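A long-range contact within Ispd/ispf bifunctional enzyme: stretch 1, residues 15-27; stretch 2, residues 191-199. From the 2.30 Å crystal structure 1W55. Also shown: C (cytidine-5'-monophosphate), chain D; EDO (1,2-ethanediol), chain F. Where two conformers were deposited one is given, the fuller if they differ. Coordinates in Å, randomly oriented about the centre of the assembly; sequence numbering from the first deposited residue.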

ATOM      1  N   THR A  15     -26.683  25.904  -2.505  1.00 78.13           N
ATOM      2  CA  THR A  15     -26.758  25.553  -1.084  1.00 77.82           C
ATOM      3  C   THR A  15     -26.980  24.048  -0.927  1.00 77.01           C
ATOM      4  O   THR A  15     -26.905  23.516   0.183  1.00 77.26           O
ATOM      5  CB  THR A  15     -27.892  26.335  -0.374  1.00 78.32           C
ATOM      6  OG1 THR A  15     -27.999  27.651  -0.933  1.00 78.26           O
ATOM      7  CG2 THR A  15     -27.537  26.596   1.101  1.00 79.55           C
ATOM      8  N   ARG A  16     -27.248  23.375  -2.047  1.00 75.96           N
ATOM      9  CA  ARG A  16     -27.479  21.932  -2.068  1.00 75.69           C
ATOM     10  C   ARG A  16     -26.330  21.168  -1.401  1.00 74.51           C
ATOM     11  O   ARG A  16     -26.551  20.262  -0.597  1.00 74.30           O
ATOM     12  CB  ARG A  16     -27.685  21.450  -3.509  1.00 76.18           C
ATOM     13  CG  ARG A  16     -28.670  20.295  -3.657  1.00 79.00           C
ATOM     14  CD  ARG A  16     -29.939  20.636  -4.430  1.00 82.51           C
ATOM     15  NE  ARG A  16     -29.669  20.976  -5.827  1.00 85.14           N
ATOM     16  N   PHE A  17     -25.103  21.558  -1.733  1.00 73.62           N
ATOM     17  CA  PHE A  17     -23.907  20.957  -1.162  1.00 72.61           C
ATOM     18  C   PHE A  17     -23.591  21.657   0.136  1.00 74.02           C
ATOM     19  O   PHE A  17     -23.330  21.031   1.167  1.00 74.20           O
ATOM     20  CB  PHE A  17     -22.725  21.154  -2.131  1.00 71.27           C
ATOM     21  CG  PHE A  17     -21.383  20.783  -1.558  1.00 64.85           C
ATOM     22  CD1 PHE A  17     -20.891  19.490  -1.694  1.00 58.04           C
ATOM     23  CD2 PHE A  17     -20.599  21.735  -0.909  1.00 61.84           C
ATOM     24  CE1 PHE A  17     -19.652  19.146  -1.183  1.00 56.85           C
ATOM     25  CE2 PHE A  17     -19.351  21.398  -0.387  1.00 58.86           C
ATOM     26  CZ  PHE A  17     -18.879  20.102  -0.524  1.00 57.70           C
ATOM     27  N   ASN A  18     -23.645  22.981   0.055  1.00 75.09           N
ATOM     28  CA  ASN A  18     -22.858  23.839   0.913  1.00 76.30           C
ATOM     29  C   ASN A  18     -22.921  23.568   2.402  1.00 76.39           C
ATOM     30  O   ASN A  18     -23.980  23.581   3.032  1.00 77.65           O
ATOM     31  CB  ASN A  18     -23.118  25.315   0.596  1.00 77.37           C
ATOM     32  CG  ASN A  18     -22.151  25.871  -0.447  1.00 79.66           C
ATOM     33  OD1 ASN A  18     -21.696  25.152  -1.352  1.00 78.76           O
ATOM     34  ND2 ASN A  18     -21.846  27.164  -0.335  1.00 80.20           N
ATOM     35  N   THR A  19     -21.751  23.276   2.943  1.00 75.36           N
ATOM     36  CA  THR A  19     -21.479  23.557   4.331  1.00 73.32           C
ATOM     37  C   THR A  19     -21.266  25.076   4.331  1.00 70.52           C
ATOM     38  O   THR A  19     -21.993  25.794   3.633  1.00 71.13           O
ATOM     39  CB  THR A  19     -20.248  22.779   4.756  1.00 73.69           C
ATOM     40  OG1 THR A  19     -19.679  22.146   3.601  1.00 73.83           O
ATOM     41  CG2 THR A  19     -20.672  21.594   5.620  1.00 75.53           C
ATOM     42  N   LYS A  20     -20.300  25.592   5.081  1.00 66.14           N
ATOM     43  CA  LYS A  20     -19.956  26.996   4.890  1.00 61.39           C
ATOM     44  C   LYS A  20     -19.031  27.136   3.679  1.00 57.04           C
ATOM     45  O   LYS A  20     -18.968  28.193   3.064  1.00 57.43           O
ATOM     46  CB  LYS A  20     -19.348  27.623   6.147  1.00 63.02           C
ATOM     47  CG  LYS A  20     -19.414  29.173   6.166  1.00 65.46           C
ATOM     48  CD  LYS A  20     -20.745  29.692   6.735  1.00 68.70           C
ATOM     49  CE  LYS A  20     -21.246  30.913   5.955  1.00 71.67           C
ATOM     50  NZ  LYS A  20     -22.628  31.329   6.352  1.00 73.42           N
ATOM     51  N   VAL A  21     -18.343  26.054   3.325  1.00 50.58           N
ATOM     52  CA  VAL A  21     -17.422  26.079   2.194  1.00 46.26           C
ATOM     53  C   VAL A  21     -18.111  25.908   0.829  1.00 42.98           C
ATOM     54  O   VAL A  21     -18.926  25.004   0.633  1.00 42.54           O
ATOM     55  CB  VAL A  21     -16.221  25.087   2.373  1.00 44.96           C
ATOM     56  CG1 VAL A  21     -16.682  23.651   2.387  1.00 45.01           C
ATOM     57  CG2 VAL A  21     -15.168  25.313   1.276  1.00 43.20           C
ATOM     58  N   LYS A  22     -17.780  26.802  -0.097  1.00 40.27           N
ATOM     59  CA  LYS A  22     -18.198  26.677  -1.489  1.00 39.62           C
ATOM     60  C   LYS A  22     -17.393  25.585  -2.186  1.00 39.06           C
ATOM     61  O   LYS A  22     -16.151  25.526  -2.082  1.00 36.30           O
ATOM     62  CB  LYS A  22     -18.022  27.996  -2.221  1.00 40.52           C
ATOM     63  CG  LYS A  22     -19.007  29.077  -1.786  1.00 42.92           C
ATOM     64  CD  LYS A  22     -18.680  30.400  -2.465  1.00 44.84           C
ATOM     65  CE  LYS A  22     -19.411  31.572  -1.801  1.00 51.55           C
ATOM     66  NZ  LYS A  22     -18.935  32.897  -2.323  1.00 51.80           N
ATOM     67  N   LYS A  23     -18.105  24.724  -2.905  1.00 39.00           N
ATOM     68  CA  LYS A  23     -17.491  23.539  -3.490  1.00 39.45           C
ATOM     69  C   LYS A  23     -16.378  23.845  -4.493  1.00 37.84           C
ATOM     70  O   LYS A  23     -15.454  23.052  -4.648  1.00 38.70           O
ATOM     71  CB  LYS A  23     -18.548  22.581  -4.047  1.00 39.69           C
ATOM     72  CG  LYS A  23     -19.077  22.911  -5.438  1.00 45.60           C
ATOM     73  CD  LYS A  23     -19.834  21.710  -5.980  1.00 49.46           C
ATOM     74  CE  LYS A  23     -21.317  21.949  -5.946  1.00 49.83           C
ATOM     75  NZ  LYS A  23     -21.768  22.369  -7.298  1.00 59.29           N
ATOM     76  N   GLN A  24     -16.438  25.001  -5.141  1.00 38.32           N
ATOM     77  CA  GLN A  24     -15.410  25.358  -6.120  1.00 40.28           C
ATOM     78  C   GLN A  24     -14.058  25.683  -5.476  1.00 39.79           C
ATOM     79  O   GLN A  24     -13.032  25.666  -6.169  1.00 38.21           O
ATOM     80  CB  GLN A  24     -15.859  26.482  -7.061  1.00 41.52           C
ATOM     81  CG  GLN A  24     -16.729  27.556  -6.438  1.00 50.17           C
ATOM     82  CD  GLN A  24     -18.211  27.220  -6.505  1.00 51.52           C
ATOM     83  OE1 GLN A  24     -18.788  26.765  -5.514  1.00 50.89           O
ATOM     84  NE2 GLN A  24     -18.831  27.447  -7.670  1.00 50.16           N
ATOM     85  N   PHE A  25     -14.070  25.941  -4.158  1.00 37.61           N
ATOM     86  CA  PHE A  25     -12.863  26.259  -3.402  1.00 35.33           C
ATOM     87  C   PHE A  25     -12.367  25.174  -2.435  1.00 35.57           C
ATOM     88  O   PHE A  25     -11.462  25.434  -1.651  1.00 37.55           O
ATOM     89  CB  PHE A  25     -13.010  27.607  -2.671  1.00 34.53           C
ATOM     90  CG  PHE A  25     -13.425  28.732  -3.572  1.00 33.98           C
ATOM     91  CD1 PHE A  25     -14.585  29.448  -3.316  1.00 38.08           C
ATOM     92  CD2 PHE A  25     -12.684  29.045  -4.698  1.00 34.15           C
ATOM     93  CE1 PHE A  25     -14.996  30.468  -4.162  1.00 37.79           C
ATOM     94  CE2 PHE A  25     -13.081  30.065  -5.556  1.00 36.67           C
ATOM     95  CZ  PHE A  25     -14.235  30.779  -5.285  1.00 41.94           C
ATOM     96  N   LEU A  26     -12.951  23.980  -2.473  1.00 35.26           N
ATOM     97  CA  LEU A  26     -12.347  22.821  -1.806  1.00 35.99           C
ATOM     98  C   LEU A  26     -10.978  22.574  -2.398  1.00 35.39           C
ATOM     99  O   LEU A  26     -10.815  22.670  -3.626  1.00 36.66           O
ATOM    100  CB  LEU A  26     -13.177  21.560  -2.009  1.00 34.64           C
ATOM    101  CG  LEU A  26     -14.583  21.506  -1.418  1.00 39.46           C
ATOM    102  CD1 LEU A  26     -15.286  20.257  -1.936  1.00 41.71           C
ATOM    103  CD2 LEU A  26     -14.545  21.540   0.114  1.00 37.96           C
ATOM    104  N   ARG A  27     -10.001  22.248  -1.560  1.00 33.50           N
ATOM    105  CA  ARG A  27      -8.656  22.026  -2.067  0.67 35.86           C
ATOM    106  C   ARG A  27      -8.425  20.580  -2.469  1.00 35.47           C
ATOM    107  O   ARG A  27      -8.682  19.662  -1.704  1.00 38.12           O
ATOM    108  CB  ARG A  27      -7.582  22.514  -1.072  0.67 36.15           C
ATOM    109  CG  ARG A  27      -6.897  23.819  -1.505  0.67 35.39           C
ATOM    110  CD  ARG A  27      -7.883  24.961  -1.827  0.67 32.77           C
ATOM    111  NE  ARG A  27      -7.239  26.258  -2.007  0.67 30.23           N
ATOM    112  CZ  ARG A  27      -7.858  27.429  -1.872  0.67 32.87           C
ATOM    113  NH1 ARG A  27      -9.145  27.472  -1.572  0.67 35.32           N
ATOM    114  NH2 ARG A  27      -7.189  28.563  -2.048  0.67 35.49           N
TER
HETATM  115  OP3   C D1373     -25.890  21.210 -11.498  1.00 52.52           O
HETATM  116  P     C D1373     -26.195  22.659 -11.790  1.00 49.00           P
HETATM  117  OP1   C D1373     -26.509  23.451 -10.546  1.00 49.18           O
HETATM  118  OP2   C D1373     -27.122  22.885 -12.962  0.33 44.61           O
HETATM  119  O5'   C D1373     -24.774  23.291 -12.216  1.00 47.45           O
HETATM  120  C5'   C D1373     -24.042  22.812 -13.334  1.00 43.04           C
HETATM  121  C4'   C D1373     -22.804  23.682 -13.559  1.00 43.15           C
HETATM  122  O4'   C D1373     -23.160  24.983 -14.043  1.00 43.71           O
HETATM  123  C3'   C D1373     -21.998  23.893 -12.292  1.00 41.09           C
HETATM  124  O3'   C D1373     -20.641  23.665 -12.625  1.00 40.05           O
HETATM  125  C2'   C D1373     -22.212  25.344 -11.920  1.00 39.82           C
HETATM  126  O2'   C D1373     -21.080  25.929 -11.286  1.00 37.10           O
HETATM  127  C1'   C D1373     -22.506  25.987 -13.266  1.00 39.65           C
HETATM  128  N1    C D1373     -23.388  27.142 -13.108  1.00 40.05           N
HETATM  129  C2    C D1373     -22.996  28.365 -13.678  1.00 35.81           C
HETATM  130  O2    C D1373     -21.910  28.452 -14.313  1.00 34.29           O
HETATM  131  N3    C D1373     -23.806  29.433 -13.532  1.00 37.75           N
HETATM  132  C4    C D1373     -24.972  29.347 -12.836  1.00 43.18           C
HETATM  133  N4    C D1373     -25.764  30.443 -12.697  1.00 45.18           N
HETATM  134  C5    C D1373     -25.369  28.144 -12.264  1.00 40.24           C
HETATM  135  C6    C D1373     -24.544  27.036 -12.418  1.00 42.53           C
HETATM  136  C1  EDO F1375     -25.577  18.747 -16.853  1.00 40.43           C
HETATM  137  O1  EDO F1375     -25.116  18.669 -15.513  1.00 43.27           O
HETATM  138  C2  EDO F1375     -25.705  17.353 -17.429  1.00 38.86           C
HETATM  139  O2  EDO F1375     -26.439  16.552 -16.532  1.00 42.52           O
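Stretch 2, residues 191-199: KLTFKEDLK

Stretch 2 packs against stretch 1 through a compact, largely apolar contact centred on the ring of Phe17, with no clear hydrogen bond between the two segments and 495 Å² of surface buried over both sides. Touching residues are at least 166 positions apart in the sequence, so the contact joins parts of the chain that are remote in sequence.

Neither stretch is a regular element over its length. In stretch 1, residues 15-17 have helical backbone angles without the regular bonds, and a short 3-10 segment follows at 23-25. Stretch 2 runs as an irregular segment through Leu192 and Thr193, then takes up helical backbone angles from Lys195 to Lys199. Asp197 ties this segment to the residues before it: its OD2 accepts hydrogen bonds from Thr193 N at 2.9 Å and Phe194 N at 2.7 Å, while Asp197 N donates to Phe194 O at 2.8 Å.

The closest pair of CA atoms across the stretches is that of Phe17 and Phe194, 4.5 Å apart. Stretch 2 curves along one side of the Phe17 side chain, which is buried with chi1 in the t rotamer. Thr193 O lies 3.1 Å from Phe17 CB and near the plane of the ring; it also approaches Phe17 N at 3.3 Å, but the angle is too poor for a hydrogen bond. Further along, Phe17 CD1 is 3.7 Å from Lys195 N, and CG of Lys195 sits over one face of the ring. Leu192 CD1 meets Phe17 CE1 at 3.7 Å, and Leu198 CD1 reaches the same Phe17 CE1 at 4.3 Å, at the ring edge. Residues from Leu192 to Leu198 thus converge on a single aromatic side chain, though Glu196 and Asp197 do not touch it.

Leu26 extends this apolar cluster. Its CD1 lies 4.1 Å from Leu192 CD2 and 4.0 Å from Leu198 CD2, so the two leucines of stretch 2 each touch both Phe17 and Leu26. Lys23 contributes the aliphatic part of its side chain, with CD 4.1 Å from Leu192 CG and CE 3.3 Å from Leu192 O.

More exposed residues complete the contact. The CA-to-CB bond of Phe194 points away from stretch 1, yet the end of its side chain comes nearer, and CE2 lies 3.8 Å from Arg16 CG. Thr19 CG2 packs at 3.8 Å against Lys195 CD, whereas Thr19 OG1 is buried by the contact without a polar partner. Lys191, at the start of stretch 2, takes no real part; its NZ instead donates hydrogen bonds to OP3 of cytidine-5'-monophosphate at 2.8 Å and to O1 of 1,2-ethanediol at 2.9 Å.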

ATOM      1  N   LYS A 191     -21.068  14.371 -11.061  1.00 41.02           N
ATOM      2  CA  LYS A 191     -21.070  15.759 -10.621  1.00 41.45           C
ATOM      3  C   LYS A 191     -21.158  15.849  -9.100  1.00 41.82           C
ATOM      4  O   LYS A 191     -22.098  15.336  -8.489  1.00 42.15           O
ATOM      5  CB  LYS A 191     -22.235  16.499 -11.274  1.00 41.36           C
ATOM      6  CG  LYS A 191     -22.322  17.989 -10.968  1.00 42.19           C
ATOM      7  CD  LYS A 191     -23.300  18.690 -11.910  1.00 42.00           C
ATOM      8  CE  LYS A 191     -24.743  18.368 -11.561  1.00 44.15           C
ATOM      9  NZ  LYS A 191     -25.686  18.685 -12.680  1.00 48.05           N
ATOM     10  N   LEU A 192     -20.167  16.489  -8.490  1.00 41.15           N
ATOM     11  CA  LEU A 192     -20.233  16.764  -7.061  1.00 41.82           C
ATOM     12  C   LEU A 192     -21.386  17.741  -6.784  1.00 41.85           C
ATOM     13  O   LEU A 192     -21.372  18.900  -7.219  1.00 40.48           O
ATOM     14  CB  LEU A 192     -18.889  17.277  -6.537  1.00 41.58           C
ATOM     15  CG  LEU A 192     -18.791  17.847  -5.121  1.00 44.11           C
ATOM     16  CD1 LEU A 192     -19.139  16.810  -4.066  1.00 48.81           C
ATOM     17  CD2 LEU A 192     -17.393  18.404  -4.867  1.00 49.18           C
ATOM     18  N   THR A 193     -22.405  17.240  -6.098  1.00 42.62           N
ATOM     19  CA  THR A 193     -23.620  18.014  -5.846  1.00 43.46           C
ATOM     20  C   THR A 193     -23.965  18.029  -4.363  1.00 44.11           C
ATOM     21  O   THR A 193     -24.239  19.086  -3.794  1.00 41.73           O
ATOM     22  CB  THR A 193     -24.794  17.444  -6.672  1.00 43.15           C
ATOM     23  OG1 THR A 193     -24.520  17.618  -8.063  1.00 45.75           O
ATOM     24  CG2 THR A 193     -26.072  18.272  -6.453  1.00 41.84           C
ATOM     25  N   PHE A 194     -23.936  16.843  -3.757  1.00 45.43           N
ATOM     26  CA  PHE A 194     -24.276  16.655  -2.357  1.00 49.00           C
ATOM     27  C   PHE A 194     -23.014  16.354  -1.565  1.00 51.27           C
ATOM     28  O   PHE A 194     -22.061  15.778  -2.096  1.00 51.41           O
ATOM     29  CB  PHE A 194     -25.278  15.499  -2.202  1.00 48.89           C
ATOM     30  CG  PHE A 194     -26.478  15.602  -3.114  1.00 51.05           C
ATOM     31  CD1 PHE A 194     -26.515  14.908  -4.325  1.00 56.02           C
ATOM     32  CD2 PHE A 194     -27.572  16.389  -2.761  1.00 51.93           C
ATOM     33  CE1 PHE A 194     -27.630  15.006  -5.178  1.00 58.33           C
ATOM     34  CE2 PHE A 194     -28.687  16.492  -3.601  1.00 53.25           C
ATOM     35  CZ  PHE A 194     -28.716  15.800  -4.811  1.00 52.54           C
ATOM     36  N   LYS A 195     -23.018  16.744  -0.292  1.00 54.36           N
ATOM     37  CA  LYS A 195     -21.929  16.443   0.641  1.00 56.98           C
ATOM     38  C   LYS A 195     -21.528  14.965   0.591  1.00 56.65           C
ATOM     39  O   LYS A 195     -20.366  14.615   0.790  1.00 57.03           O
ATOM     40  CB  LYS A 195     -22.356  16.817   2.068  1.00 58.34           C
ATOM     41  CG  LYS A 195     -21.527  17.936   2.710  1.00 62.25           C
ATOM     42  CD  LYS A 195     -22.246  18.561   3.910  1.00 68.55           C
ATOM     43  CE  LYS A 195     -21.886  17.857   5.222  1.00 72.21           C
ATOM     44  NZ  LYS A 195     -23.033  17.805   6.179  1.00 72.35           N
ATOM     45  N   GLU A 196     -22.505  14.110   0.312  1.00 57.07           N
ATOM     46  CA  GLU A 196     -22.317  12.662   0.292  1.00 57.42           C
ATOM     47  C   GLU A 196     -21.593  12.185  -0.965  1.00 55.88           C
ATOM     48  O   GLU A 196     -21.065  11.071  -0.980  1.00 56.53           O
ATOM     49  CB  GLU A 196     -23.667  11.933   0.431  1.00 59.24           C
ATOM     50  CG  GLU A 196     -24.502  12.350   1.638  1.00 64.39           C
ATOM     51  CD  GLU A 196     -25.358  13.577   1.357  1.00 71.70           C
ATOM     52  OE1 GLU A 196     -26.230  13.505   0.462  1.00 75.57           O
ATOM     53  OE2 GLU A 196     -25.156  14.615   2.026  1.00 74.06           O
ATOM     54  N   ASP A 197     -21.567  13.019  -2.009  1.00 53.86           N
ATOM     55  CA  ASP A 197     -20.864  12.686  -3.254  1.00 53.45           C
ATOM     56  C   ASP A 197     -19.340  12.592  -3.107  1.00 52.96           C
ATOM     57  O   ASP A 197     -18.695  11.895  -3.891  1.00 51.36           O
ATOM     58  CB  ASP A 197     -21.205  13.678  -4.375  1.00 52.43           C
ATOM     59  CG  ASP A 197     -22.666  13.619  -4.788  1.00 55.30           C
ATOM     60  OD1 ASP A 197     -23.262  12.521  -4.723  1.00 59.72           O
ATOM     61  OD2 ASP A 197     -23.304  14.617  -5.191  1.00 50.43           O
ATOM     62  N   LEU A 198     -18.777  13.300  -2.124  1.00 53.50           N
ATOM     63  CA  LEU A 198     -17.317  13.373  -1.941  1.00 55.25           C
ATOM     64  C   LEU A 198     -16.670  11.998  -1.809  1.00 55.59           C
ATOM     65  O   LEU A 198     -15.710  11.693  -2.516  1.00 55.18           O
ATOM     66  CB  LEU A 198     -16.945  14.241  -0.729  1.00 54.72           C
ATOM     67  CG  LEU A 198     -17.023  15.762  -0.875  1.00 55.43           C
ATOM     68  CD1 LEU A 198     -16.783  16.434   0.479  1.00 60.07           C
ATOM     69  CD2 LEU A 198     -16.045  16.292  -1.926  1.00 55.00           C
ATOM     70  N   LYS A 199     -17.222  11.175  -0.917  1.00 56.94           N
ATOM     71  CA  LYS A 199     -16.740   9.813  -0.684  1.00 58.55           C
ATOM     72  C   LYS A 199     -17.011   8.866  -1.851  1.00 57.76           C
ATOM     73  O   LYS A 199     -16.471   7.760  -1.880  1.00 58.51           O
ATOM     74  CB  LYS A 199     -17.347   9.238   0.603  1.00 60.15           C
ATOM     75  CG  LYS A 199     -16.490   9.475   1.846  1.00 65.27           C
ATOM     76  CD  LYS A 199     -17.319   9.403   3.129  1.00 71.79           C
ATOM     77  CE  LYS A 199     -16.625  10.125   4.283  1.00 73.07           C
ATOM     78  NZ  LYS A 199     -17.166  11.503   4.490  1.00 76.59           N
TER